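Local coordinates for multiheme cytochrome cf (Carboxydothermus ferrireducens DSM 11255, PDB 6QVM), which probably carries electrons through eleven c-type hemes from the cell to insoluble Fe(III) outside it, as an extracellular reductase inserted in the S-layer, at residues S71-L77 / A363-T368; T278-F282 / W301-H306; W612-V616 / T664-L668. All blocks are in the same frame, centred on the assembly; numbering follows the deposited sequence.

Interaction 1. Residues S71-L77 / A363-T368; sequences STAQIPL and ATGDPT. With HEC (heme c), chain G.
Two loops meet side by side beside a heme c, burying 354 Å² in all. Neither is regular, apart from the start of a 3-10 turn at Pro367; the CA atoms come closest at Leu77–Thr364 (4.8 Å) and Ala73–Asp366 (4.9 Å). In 71-77 a turn bonds Gln74 N (3.1 Å) and Ile75 N (3.3 Å) to Ser71 O, an ST turn holds Ala73 N to Ser71 OG (2.9 Å), and Pro76 to Leu77 is extended. Along the second loop, Ala363 O lies 2.8 Å from water 2, which also donates to Leu77 O at 2.5 Å. Thr364 O accepts from Leu77 N at 2.9 Å and 168°; Thr364 OG1 (chi1 p) closes an ST turn onto Asp366 N (3.2 Å) and is bonded to Leu360 O. Gly365 takes positive phi (66/24), and a CB there would clash with Leu77 CD1; Gly365 O receives Thr72 OG1 (chi1 p) at 2.6 Å and lies 3.6 Å from heme C2D. Asp366, chi1 t, forms an Asx turn: OD1 accepts from Thr368 N (3.0 Å) and Thr368 OG1 (2.8 Å), and OD2 shares water 1 with Ala73 O, each at 2.7 Å. Pro367 sets CD 3.3 Å from Thr72 OG1 and CB 3.9 Å from heme CBA. Thr72, Gly365 and Pro367 line one heme c pocket, Ile75 and Leu77 a second, Gln74 and Ile75 a third, so the loops sit where three pockets meet. Segment 71-77 links helix 59-63 to helix 79-86; 363-368 leads from helix 359-362 toward helix 381-384.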
loop_
_atom_site.group_PDB
_atom_site.type_symbol
_atom_site.label_atom_id
_atom_site.label_comp_id
_atom_site.label_asym_id
_atom_site.label_seq_id
_atom_site.Cartn_x
_atom_site.Cartn_y
_atom_site.Cartn_z
ATOM N N SER A 71 -6.024 -12.258 -19.851
ATOM C CA SER A 71 -6.132 -11.946 -18.436
ATOM C C SER A 71 -6.625 -13.166 -17.677
ATOM O O SER A 71 -7.355 -13.997 -18.224
ATOM C CB SER A 71 -7.087 -10.768 -18.220
ATOM O OG SER A 71 -7.489 -10.663 -16.865
ATOM N N THR A 72 -6.224 -13.256 -16.410
ATOM C CA THR A 72 -6.747 -14.280 -15.518
ATOM C C THR A 72 -8.169 -13.983 -15.066
ATOM O O THR A 72 -8.757 -14.800 -14.352
ATOM C CB THR A 72 -5.841 -14.457 -14.296
ATOM O OG1 THR A 72 -5.488 -13.172 -13.771
ATOM C CG2 THR A 72 -4.583 -15.225 -14.673
ATOM N N ALA A 73 -8.735 -12.846 -15.469
ATOM C CA ALA A 73 -10.169 -12.647 -15.303
ATOM C C ALA A 73 -10.953 -13.538 -16.253
ATOM O O ALA A 73 -12.063 -13.971 -15.928
ATOM C CB ALA A 73 -10.526 -11.178 -15.523
ATOM N N GLN A 74 -10.388 -13.820 -17.427
ATOM C CA GLN A 74 -10.997 -14.773 -18.349
ATOM C C GLN A 74 -10.688 -16.203 -17.926
ATOM O O GLN A 74 -11.575 -17.062 -17.903
ATOM C CB GLN A 74 -10.499 -14.530 -19.777
ATOM C CG GLN A 74 -10.650 -13.101 -20.280
ATOM C CD GLN A 74 -9.842 -12.864 -21.544
ATOM O OE1 GLN A 74 -8.618 -12.719 -21.501
ATOM N NE2 GLN A 74 -10.519 -12.857 -22.683
ATOM N N ILE A 75 -9.425 -16.476 -17.614
ATOM C CA ILE A 75 -8.980 -17.822 -17.267
ATOM C C ILE A 75 -8.388 -17.812 -15.861
ATOM O O ILE A 75 -7.159 -17.776 -15.699
ATOM C CB ILE A 75 -7.979 -18.357 -18.305
ATOM C CG1 ILE A 75 -6.970 -17.274 -18.702
ATOM C CG2 ILE A 75 -8.723 -18.849 -19.530
ATOM C CD1 ILE A 75 -5.790 -17.812 -19.483
ATOM N N PRO A 76 -9.215 -17.842 -14.816
ATOM C CA PRO A 76 -8.677 -17.837 -13.452
ATOM C C PRO A 76 -7.894 -19.110 -13.162
ATOM O O PRO A 76 -8.055 -20.142 -13.819
ATOM C CB PRO A 76 -9.929 -17.737 -12.566
ATOM C CG PRO A 76 -11.048 -17.332 -13.506
ATOM C CD PRO A 76 -10.682 -17.943 -14.825
ATOM N N LEU A 77 -7.043 -19.031 -12.142
ATOM C CA LEU A 77 -6.134 -20.125 -11.844
ATOM C C LEU A 77 -6.860 -21.270 -11.152
ATOM O O LEU A 77 -7.776 -21.061 -10.353
ATOM C CB LEU A 77 -4.983 -19.637 -10.968
ATOM C CG LEU A 77 -4.122 -18.513 -11.540
ATOM C CD1 LEU A 77 -3.134 -18.015 -10.497
ATOM C CD2 LEU A 77 -3.389 -18.981 -12.785
ATOM N N ALA A 363 -7.460 -16.977 -4.118
ATOM C CA ALA A 363 -7.689 -18.357 -4.518
ATOM C C ALA A 363 -7.802 -18.531 -6.026
ATOM O O ALA A 363 -7.879 -19.670 -6.499
ATOM C CB ALA A 363 -8.955 -18.904 -3.846
ATOM N N THR A 364 -7.817 -17.436 -6.789
ATOM C CA THR A 364 -7.998 -17.511 -8.237
ATOM C C THR A 364 -7.028 -16.656 -9.037
ATOM O O THR A 364 -6.868 -16.915 -10.234
ATOM C CB THR A 364 -9.426 -17.105 -8.626
ATOM O OG1 THR A 364 -9.619 -15.721 -8.313
ATOM C CG2 THR A 364 -10.455 -17.942 -7.885
ATOM N N GLY A 365 -6.378 -15.656 -8.444
ATOM C CA GLY A 365 -5.601 -14.715 -9.235
ATOM C C GLY A 365 -6.445 -13.864 -10.157
ATOM O O GLY A 365 -5.943 -13.363 -11.169
ATOM N N ASP A 366 -7.725 -13.689 -9.832
ATOM C CA ASP A 366 -8.650 -12.963 -10.687
ATOM C C ASP A 366 -8.599 -11.483 -10.325
ATOM O O ASP A 366 -9.026 -11.111 -9.222
ATOM C CB ASP A 366 -10.063 -13.515 -10.524
ATOM C CG ASP A 366 -11.066 -12.899 -11.489
ATOM O OD1 ASP A 366 -10.736 -11.892 -12.159
ATOM O OD2 ASP A 366 -12.196 -13.434 -11.570
ATOM N N PRO A 367 -8.102 -10.611 -11.206
ATOM C CA PRO A 367 -7.983 -9.189 -10.845
ATOM C C PRO A 367 -9.315 -8.487 -10.646
ATOM O O PRO A 367 -9.338 -7.397 -10.059
ATOM C CB PRO A 367 -7.210 -8.590 -12.027
ATOM C CG PRO A 367 -7.468 -9.515 -13.163
ATOM C CD PRO A 367 -7.610 -10.886 -12.565
ATOM N N THR A 368 -10.420 -9.053 -11.135
ATOM C CA THR A 368 -11.722 -8.444 -10.902
ATOM C C THR A 368 -12.240 -8.688 -9.499
ATOM O O THR A 368 -13.334 -8.211 -9.180
ATOM C CB THR A 368 -12.752 -8.960 -11.910
ATOM O OG1 THR A 368 -12.997 -10.352 -11.670
ATOM C CG2 THR A 368 -12.264 -8.753 -13.339
HETATM FE FE HEC G . -3.132 -10.604 -6.487
HETATM C CHA HEC G . -3.556 -8.954 -9.472
HETATM C CHB HEC G . -3.468 -7.622 -4.803
HETATM C CHC HEC G . -3.029 -12.269 -3.480
HETATM C CHD HEC G . -2.183 -13.486 -8.091
HETATM N NA HEC G . -3.425 -8.656 -7.026
HETATM C C1A HEC G . -3.604 -8.194 -8.319
HETATM C C2A HEC G . -3.829 -6.764 -8.252
HETATM C C3A HEC G . -3.802 -6.396 -6.966
HETATM C C4A HEC G . -3.545 -7.577 -6.173
HETATM C CMA HEC G . -4.001 -4.963 -6.428
HETATM C CAA HEC G . -4.079 -5.844 -9.465
HETATM C CBA HEC G . -5.579 -5.884 -9.763
HETATM C CGA HEC G . -5.903 -5.016 -10.954
HETATM O O1A HEC G . -5.194 -5.109 -11.996
HETATM O O2A HEC G . -6.883 -4.231 -10.851
HETATM N NB HEC G . -3.175 -10.045 -4.499
HETATM C C1B HEC G . -3.489 -8.776 -4.044
HETATM C C2B HEC G . -3.844 -8.879 -2.638
HETATM C C3B HEC G . -3.706 -10.168 -2.268
HETATM C C4B HEC G . -3.289 -10.921 -3.438
HETATM C CMB HEC G . -4.235 -7.677 -1.746
HETATM C CAB HEC G . -3.961 -10.782 -0.871
HETATM C CBB HEC G . -5.470 -10.758 -0.543
HETATM N NC HEC G . -2.664 -12.501 -5.897
HETATM C C1C HEC G . -2.691 -12.985 -4.604
HETATM C C2C HEC G . -2.462 -14.416 -4.625
HETATM C C3C HEC G . -2.151 -14.753 -5.894
HETATM C C4C HEC G . -2.311 -13.558 -6.717
HETATM C CMC HEC G . -2.324 -15.303 -3.361
HETATM C CAC HEC G . -1.741 -16.156 -6.417
HETATM C CBC HEC G . -2.879 -17.168 -6.200
HETATM N ND HEC G . -2.899 -11.124 -8.471
HETATM C C1D HEC G . -2.527 -12.403 -8.887
HETATM C C2D HEC G . -2.529 -12.424 -10.329
HETATM C C3D HEC G . -2.963 -11.021 -10.768
HETATM C C4D HEC G . -3.165 -10.276 -9.546
HETATM C CMD HEC G . -2.188 -13.626 -11.229
HETATM C CAD HEC G . -3.135 -10.531 -12.220
HETATM C CBD HEC G . -1.764 -10.176 -12.777
HETATM C CGD HEC G . -1.229 -8.998 -12.008
HETATM O O1D HEC G . -1.779 -7.879 -12.178
HETATM O O2D HEC G . -0.259 -9.176 -11.227
HETATM O O HOH W 1 -13.558 -13.108 -13.865
HETATM O O HOH W 2 -8.669 -21.809 -8.111
#

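Interaction 2. Residues T278-F282 / W301-H306; sequences TELLF and WVADSH. With HEC (heme c), chain H.
No hydrogen bond joins these two segments, although both belong to one antiparallel sheet: strand 292-295 runs between strands 279-284 and 300-303, so side chains reach across it. The CA atoms stay 10.0 Å apart at Glu279–Val302 and 8.4 Å at Leu281–Asp304, and the touching parts run 69° apart end to end. Residues 279-282 and 301-303 are extended; the strand ends at Ala303 and Asp304 to His306 are loop, though the backbone of Asp304 is still bonded to Pro291. Phe282 (chi1 m, chi2 82°) meets Trp301 (chi1 m, chi2 101°), with CE1 of Phe282 3.4 Å from CZ3 of Trp301, ring centroids 5.1 Å apart and planes at 45°, an oblique aromatic pair. Trp301 NE1 is bonded to Leu258 O. Glu279 (chi1 t, chi2 t) brings OE2 to 4.2 Å from Val302 CG2. Leu281 (m, t) sets CD2 3.8 Å from Asp304 OD2, and CD1 over a face of the His306 ring, 4.0 Å from ND1, and also 4.0 Å from heme CMA. Asp304 (chi1 t) makes an Asx turn, OD2 accepting from His306 N (3.2 Å) and His306 ND1 (2.7 Å); His306 NE2 is 3.8 Å from heme CMB. Leu281 and His306 thus place this side of the sheet against a heme c pocket. The segments meet through side chains alone, apolar at Phe282–Trp301, with a leucine methyl over the imidazole at His306; the Asp304 carboxylate, its OD1 4.5 Å from like-charged Glu279 OE1, is satisfied by His306.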
loop_
_atom_site.group_PDB
_atom_site.type_symbol
_atom_site.label_atom_id
_atom_site.label_comp_id
_atom_site.label_asym_id
_atom_site.label_seq_id
_atom_site.Cartn_x
_atom_site.Cartn_y
_atom_site.Cartn_z
ATOM N N THR A 278 7.760 5.590 18.170
ATOM C CA THR A 278 8.416 6.078 19.377
ATOM C C THR A 278 7.875 5.481 20.669
ATOM O O THR A 278 8.554 5.574 21.696
ATOM C CB THR A 278 8.318 7.608 19.468
ATOM O OG1 THR A 278 6.941 7.988 19.394
ATOM C CG2 THR A 278 9.099 8.274 18.345
ATOM N N GLU A 279 6.695 4.863 20.658
ATOM C CA GLU A 279 6.071 4.506 21.921
ATOM C C GLU A 279 5.243 3.239 21.770
ATOM O O GLU A 279 4.752 2.920 20.684
ATOM C CB GLU A 279 5.197 5.655 22.430
ATOM C CG GLU A 279 4.867 5.573 23.904
ATOM C CD GLU A 279 4.277 6.865 24.433
ATOM O OE1 GLU A 279 3.291 7.358 23.838
ATOM O OE2 GLU A 279 4.822 7.398 25.426
ATOM N N LEU A 280 5.106 2.521 22.882
ATOM C CA LEU A 280 4.243 1.354 22.994
ATOM C C LEU A 280 3.111 1.658 23.965
ATOM O O LEU A 280 3.355 2.155 25.070
ATOM C CB LEU A 280 5.034 0.139 23.482
ATOM C CG LEU A 280 6.165 -0.370 22.588
ATOM C CD1 LEU A 280 6.757 -1.641 23.174
ATOM C CD2 LEU A 280 5.667 -0.617 21.173
ATOM N N LEU A 281 1.884 1.365 23.550
ATOM C CA LEU A 281 0.725 1.368 24.428
ATOM C C LEU A 281 0.277 -0.070 24.646
ATOM O O LEU A 281 0.519 -0.944 23.808
ATOM C CB LEU A 281 -0.419 2.198 23.842
ATOM C CG LEU A 281 -0.179 3.695 23.635
ATOM C CD1 LEU A 281 -1.456 4.355 23.139
ATOM C CD2 LEU A 281 0.310 4.371 24.907
ATOM N N PHE A 282 -0.372 -0.316 25.777
ATOM C CA PHE A 282 -0.707 -1.669 26.189
ATOM C C PHE A 282 -2.198 -1.778 26.469
ATOM O O PHE A 282 -2.799 -0.884 27.072
ATOM C CB PHE A 282 0.129 -2.080 27.406
ATOM C CG PHE A 282 1.606 -2.153 27.112
ATOM C CD1 PHE A 282 2.385 -1.006 27.128
ATOM C CD2 PHE A 282 2.208 -3.357 26.778
ATOM C CE1 PHE A 282 3.733 -1.059 26.842
ATOM C CE2 PHE A 282 3.561 -3.416 26.484
ATOM C CZ PHE A 282 4.323 -2.265 26.520
ATOM N N TRP A 301 9.505 2.416 31.202
ATOM C CA TRP A 301 8.087 2.533 31.500
ATOM C C TRP A 301 7.796 3.941 32.005
ATOM O O TRP A 301 8.397 4.391 32.986
ATOM C CB TRP A 301 7.675 1.503 32.550
ATOM C CG TRP A 301 7.878 0.092 32.133
ATOM C CD1 TRP A 301 8.904 -0.728 32.493
ATOM C CD2 TRP A 301 7.033 -0.674 31.271
ATOM N NE1 TRP A 301 8.749 -1.963 31.911
ATOM C CE2 TRP A 301 7.610 -1.953 31.149
ATOM C CE3 TRP A 301 5.845 -0.400 30.588
ATOM C CZ2 TRP A 301 7.036 -2.958 30.371
ATOM C CZ3 TRP A 301 5.283 -1.390 29.816
ATOM C CH2 TRP A 301 5.875 -2.657 29.715
ATOM N N VAL A 302 6.876 4.632 31.338
ATOM C CA VAL A 302 6.436 5.954 31.760
ATOM C C VAL A 302 4.936 5.900 32.017
ATOM O O VAL A 302 4.236 4.991 31.567
ATOM C CB VAL A 302 6.777 7.053 30.730
ATOM C CG1 VAL A 302 8.279 7.106 30.474
ATOM C CG2 VAL A 302 6.011 6.840 29.432
ATOM N N ALA A 303 4.447 6.894 32.753
ATOM C CA ALA A 303 3.033 6.962 33.092
ATOM C C ALA A 303 2.217 7.428 31.892
ATOM O O ALA A 303 2.628 8.332 31.158
ATOM C CB ALA A 303 2.817 7.904 34.275
ATOM N N ASP A 304 1.055 6.804 31.697
ATOM C CA ASP A 304 0.194 7.122 30.568
ATOM C C ASP A 304 -1.248 7.215 31.036
ATOM O O ASP A 304 -1.705 6.387 31.828
ATOM C CB ASP A 304 0.323 6.074 29.456
ATOM C CG ASP A 304 -0.216 6.567 28.128
ATOM O OD1 ASP A 304 0.510 7.306 27.432
ATOM O OD2 ASP A 304 -1.370 6.229 27.789
ATOM N N SER A 305 -1.963 8.216 30.522
ATOM C CA SER A 305 -3.300 8.553 30.987
ATOM C C SER A 305 -4.395 8.113 30.023
ATOM O O SER A 305 -5.528 8.587 30.135
ATOM C CB SER A 305 -3.398 10.054 31.247
ATOM O OG SER A 305 -2.966 10.788 30.114
ATOM N N HIS A 306 -4.084 7.220 29.084
ATOM C CA HIS A 306 -5.125 6.627 28.254
ATOM C C HIS A 306 -5.964 5.666 29.088
ATOM O O HIS A 306 -5.425 4.812 29.799
ATOM C CB HIS A 306 -4.513 5.896 27.060
ATOM C CG HIS A 306 -4.112 6.795 25.929
ATOM N ND1 HIS A 306 -2.800 7.117 25.661
ATOM C CD2 HIS A 306 -4.853 7.433 24.992
ATOM C CE1 HIS A 306 -2.748 7.918 24.610
ATOM N NE2 HIS A 306 -3.982 8.126 24.185
HETATM FE FE HEC H . -4.638 6.272 16.151
HETATM C CHA HEC H . -1.457 6.995 14.981
HETATM C CHB HEC H . -3.309 5.693 19.272
HETATM C CHC HEC H . -7.814 5.802 17.407
HETATM C CHD HEC H . -5.917 6.417 12.987
HETATM N NA HEC H . -2.741 6.334 16.974
HETATM C C1A HEC H . -1.567 6.623 16.302
HETATM C C2A HEC H . -0.469 6.495 17.238
HETATM C C3A HEC H . -0.974 6.138 18.425
HETATM C C4A HEC H . -2.413 6.030 18.282
HETATM C CMA HEC H . -0.159 5.880 19.709
HETATM C CAA HEC H . 1.019 6.750 16.906
HETATM C CBA HEC H . 1.261 8.254 17.049
HETATM C CGA HEC H . 2.719 8.585 16.853
HETATM O O1A HEC H . 3.288 8.258 15.774
HETATM O O2A HEC H . 3.301 9.203 17.782
HETATM N NB HEC H . -5.422 5.796 17.983
HETATM C C1B HEC H . -4.688 5.704 19.154
HETATM C C2B HEC H . -5.626 5.603 20.252
HETATM C C3B HEC H . -6.877 5.630 19.744
HETATM C C4B HEC H . -6.766 5.751 18.303
HETATM C CMB HEC H . -5.204 5.468 21.731
HETATM C CAB HEC H . -8.221 5.543 20.511
HETATM C CBB HEC H . -8.390 6.712 21.508
HETATM N NC HEC H . -6.508 6.108 15.344
HETATM C C1C HEC H . -7.692 5.946 16.040
HETATM C C2C HEC H . -8.789 5.986 15.092
HETATM C C3C HEC H . -8.267 6.159 13.863
HETATM C C4C HEC H . -6.824 6.236 14.007
HETATM C CMC HEC H . -10.279 5.827 15.463
HETATM C CAC HEC H . -9.013 6.242 12.508
HETATM C CBC HEC H . -9.911 7.494 12.456
HETATM N ND HEC H . -3.806 6.621 14.284
HETATM C C1D HEC H . -4.568 6.685 13.122
HETATM C C2D HEC H . -3.712 7.092 12.038
HETATM C C3D HEC H . -2.313 7.276 12.652
HETATM C C4D HEC H . -2.473 6.960 14.051
HETATM C CMD HEC H . -4.175 7.270 10.579
HETATM C CAD HEC H . -0.999 7.704 11.957
HETATM C CBD HEC H . -1.186 9.048 11.250
HETATM C CGD HEC H . -1.164 10.175 12.249
HETATM O O1D HEC H . -0.720 9.933 13.395
HETATM O O2D HEC H . -1.584 11.308 11.910
#

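Interaction 3. Residues W612-V616 / T664-L668; sequences WTDKV and TELLL. With HEC (heme c), chain O.
Helices 606-628 and 661-672 run nearly parallel here, their segment axes crossing at 22° with a closest approach of 12.6 Å, a separation bridged by side chains. The nearest CA pair is Val616–Thr664, 8.4 Å apart, and the buried surface totals 219 Å². Both backbones are helical throughout. The CA-to-CB bond of Trp612 points sideways, but at chi1 t, chi2 -85° the far end of the indole comes close to the second helix, CH2 lying 3.9 Å from Glu665 CG and CZ2 4.4 Å from Thr664 CG2. Trp612 CB sits 3.6 Å from CMA of a heme c, making the residue part of that pocket, while NE1 is hydrogen-bonded to His656 O. One turn on, Lys615 (t, t, t, m) stretches across the exposed edge of the contact: NZ donates to Glu665 OE2 at 3.1 Å in a salt bridge, with Glu665 at m, t and chi3 -50°. Val616 (chi1 t) fills the inner side, its CG1 4.2 Å from Thr664 CG2 and 4.4 Å from CD1 of Leu668 (m, t). The methyl of Thr664, chi1 m, thus meets both the indole and the valine, while its OG1 bonds to Asn660 O. This is loose interhelical packing, apolar within and charge-paired at the edge. Helix 641-652 flanks the pair, with Val650 touching both Val616 and Leu667; Leu668 reaches further along helix 606-628 to Arg619 and Val620.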
loop_
_atom_site.group_PDB
_atom_site.type_symbol
_atom_site.label_atom_id
_atom_site.label_comp_id
_atom_site.label_asym_id
_atom_site.label_seq_id
_atom_site.Cartn_x
_atom_site.Cartn_y
_atom_site.Cartn_z
ATOM N N TRP A 612 8.051 43.341 6.665
ATOM C CA TRP A 612 8.773 42.838 5.501
ATOM C C TRP A 612 7.834 42.550 4.334
ATOM O O TRP A 612 8.189 42.800 3.177
ATOM C CB TRP A 612 9.571 41.583 5.862
ATOM C CG TRP A 612 10.134 40.893 4.652
ATOM C CD1 TRP A 612 9.498 39.981 3.857
ATOM C CD2 TRP A 612 11.436 41.075 4.086
ATOM N NE1 TRP A 612 10.320 39.584 2.835
ATOM C CE2 TRP A 612 11.520 40.236 2.953
ATOM C CE3 TRP A 612 12.542 41.860 4.429
ATOM C CZ2 TRP A 612 12.659 40.169 2.157
ATOM C CZ3 TRP A 612 13.676 41.788 3.643
ATOM C CH2 TRP A 612 13.726 40.947 2.518
ATOM N N THR A 613 6.640 42.015 4.610
ATOM C CA THR A 613 5.765 41.549 3.537
ATOM C C THR A 613 5.117 42.714 2.793
ATOM O O THR A 613 5.096 42.724 1.559
ATOM C CB THR A 613 4.714 40.587 4.092
ATOM O OG1 THR A 613 5.030 39.253 3.661
ATOM C CG2 THR A 613 3.313 40.962 3.617
ATOM N N ASP A 614 4.620 43.721 3.520
ATOM C CA ASP A 614 4.133 44.929 2.861
ATOM C C ASP A 614 5.248 45.572 2.055
ATOM O O ASP A 614 5.084 45.885 0.873
ATOM C CB ASP A 614 3.597 45.928 3.887
ATOM C CG ASP A 614 2.388 45.416 4.646
ATOM O OD1 ASP A 614 1.663 44.557 4.110
ATOM O OD2 ASP A 614 2.157 45.892 5.781
ATOM N N LYS A 615 6.405 45.744 2.692
ATOM C CA LYS A 615 7.542 46.416 2.080
ATOM C C LYS A 615 7.985 45.741 0.787
ATOM O O LYS A 615 8.532 46.406 -0.099
ATOM C CB LYS A 615 8.661 46.485 3.113
ATOM C CG LYS A 615 10.031 46.850 2.607
ATOM C CD LYS A 615 11.022 46.746 3.754
ATOM C CE LYS A 615 12.449 46.956 3.288
ATOM N NZ LYS A 615 12.903 45.855 2.398
ATOM N N VAL A 616 7.748 44.439 0.649
ATOM C CA VAL A 616 8.077 43.758 -0.598
ATOM C C VAL A 616 6.937 43.891 -1.603
ATOM O O VAL A 616 7.183 44.153 -2.780
ATOM C CB VAL A 616 8.448 42.283 -0.330
ATOM C CG1 VAL A 616 8.671 41.536 -1.646
ATOM C CG2 VAL A 616 9.698 42.220 0.524
ATOM N N THR A 664 15.779 38.397 -3.048
ATOM C CA THR A 664 14.636 39.268 -3.310
ATOM C C THR A 664 15.056 40.731 -3.389
ATOM O O THR A 664 14.635 41.456 -4.296
ATOM C CB THR A 664 13.575 39.065 -2.231
ATOM O OG1 THR A 664 12.897 37.823 -2.460
ATOM C CG2 THR A 664 12.570 40.210 -2.239
ATOM N N GLU A 665 15.888 41.185 -2.453
ATOM C CA GLU A 665 16.308 42.582 -2.480
ATOM C C GLU A 665 17.297 42.837 -3.608
ATOM O O GLU A 665 17.249 43.889 -4.256
ATOM C CB GLU A 665 16.886 42.980 -1.126
ATOM C CG GLU A 665 15.828 43.070 -0.034
ATOM C CD GLU A 665 16.341 43.703 1.246
ATOM O OE1 GLU A 665 17.406 43.279 1.738
ATOM O OE2 GLU A 665 15.683 44.635 1.755
ATOM N N LEU A 666 18.176 41.870 -3.887
ATOM C CA LEU A 666 19.055 41.981 -5.046
ATOM C C LEU A 666 18.275 41.938 -6.349
ATOM O O LEU A 666 18.783 42.400 -7.376
ATOM C CB LEU A 666 20.105 40.865 -5.020
ATOM C CG LEU A 666 21.314 40.971 -5.959
ATOM C CD1 LEU A 666 22.496 41.665 -5.283
ATOM C CD2 LEU A 666 21.710 39.593 -6.478
ATOM N N LEU A 667 17.058 41.388 -6.331
ATOM C CA LEU A 667 16.227 41.400 -7.531
ATOM C C LEU A 667 15.470 42.714 -7.670
ATOM O O LEU A 667 15.329 43.237 -8.778
ATOM C CB LEU A 667 15.253 40.219 -7.521
ATOM C CG LEU A 667 15.773 38.863 -7.991
ATOM C CD1 LEU A 667 14.619 37.908 -8.271
ATOM C CD2 LEU A 667 16.661 39.012 -9.218
ATOM N N LEU A 668 14.972 43.259 -6.560
ATOM C CA LEU A 668 14.209 44.502 -6.625
ATOM C C LEU A 668 15.115 45.697 -6.904
ATOM O O LEU A 668 14.725 46.624 -7.623
ATOM C CB LEU A 668 13.429 44.701 -5.328
ATOM C CG LEU A 668 12.313 43.686 -5.086
ATOM C CD1 LEU A 668 11.514 44.054 -3.845
ATOM C CD2 LEU A 668 11.418 43.593 -6.306
HETATM FE FE HEC O . 13.098 33.780 9.056
HETATM C CHA HEC O . 15.200 36.495 9.031
HETATM C CHB HEC O . 10.454 35.870 8.255
HETATM C CHC HEC O . 10.936 31.101 9.200
HETATM C CHD HEC O . 15.669 31.732 10.147
HETATM N NA HEC O . 12.866 35.798 8.722
HETATM C C1A HEC O . 13.878 36.739 8.736
HETATM C C2A HEC O . 13.305 38.025 8.393
HETATM C C3A HEC O . 11.997 37.846 8.175
HETATM C C4A HEC O . 11.693 36.448 8.385
HETATM C CMA HEC O . 10.997 38.948 7.777
HETATM C CAA HEC O . 14.068 39.364 8.276
HETATM C CBA HEC O . 14.861 39.304 6.972
HETATM C CGA HEC O . 15.554 40.613 6.688
HETATM O O1A HEC O . 15.222 41.641 7.339
HETATM O O2A HEC O . 16.441 40.625 5.793
HETATM N NB HEC O . 11.096 33.531 8.760
HETATM C C1B HEC O . 10.184 34.538 8.481
HETATM C C2B HEC O . 8.864 33.951 8.439
HETATM C C3B HEC O . 8.995 32.635 8.699
HETATM C C4B HEC O . 10.399 32.343 8.910
HETATM C CMB HEC O . 7.565 34.745 8.154
HETATM C CAB HEC O . 7.859 31.596 8.778
HETATM C CBB HEC O . 7.285 31.396 7.365
HETATM N NC HEC O . 13.258 31.806 9.623
HETATM C C1C HEC O . 12.259 30.855 9.511
HETATM C C2C HEC O . 12.869 29.546 9.677
HETATM C C3C HEC O . 14.156 29.733 10.036
HETATM C C4C HEC O . 14.434 31.152 9.950
HETATM C CMC HEC O . 12.090 28.215 9.773
HETATM C CAC HEC O . 15.226 28.670 10.401
HETATM C CBC HEC O . 15.552 27.746 9.210
HETATM N ND HEC O . 15.115 34.060 9.513
HETATM C C1D HEC O . 15.979 33.061 9.960
HETATM C C2D HEC O . 17.275 33.645 10.196
HETATM C C3D HEC O . 17.123 35.132 9.845
HETATM C C4D HEC O . 15.751 35.297 9.434
HETATM C CMD HEC O . 18.532 32.905 10.696
HETATM C CAD HEC O . 18.203 36.229 9.914
HETATM C CBD HEC O . 19.199 36.021 8.778
HETATM C CGD HEC O . 20.453 36.820 9.045
HETATM O O1D HEC O . 20.343 38.052 9.296
HETATM O O2D HEC O . 21.567 36.226 8.994
#

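The three contacts lie far apart in an elongated chain and none touches another. About 46 Å separates the centres of interactions 1 and 2. About 49 Å separates the centres of interactions 2 and 3. About 62 Å separates the centres of interactions 1 and 3. Interaction 1 closes a loop of 285 residues within which interaction 2 is nested; interaction 3 follows in series near the C-terminus. Interaction 1 lies across the chain's centre from both others. It contributes to three heme c pockets, interactions 2 and 3 to one each, through loops, a sheet edge and a helix pair respectively, consistent with a modular multiheme protein whose cofactors are housed by differing local folds.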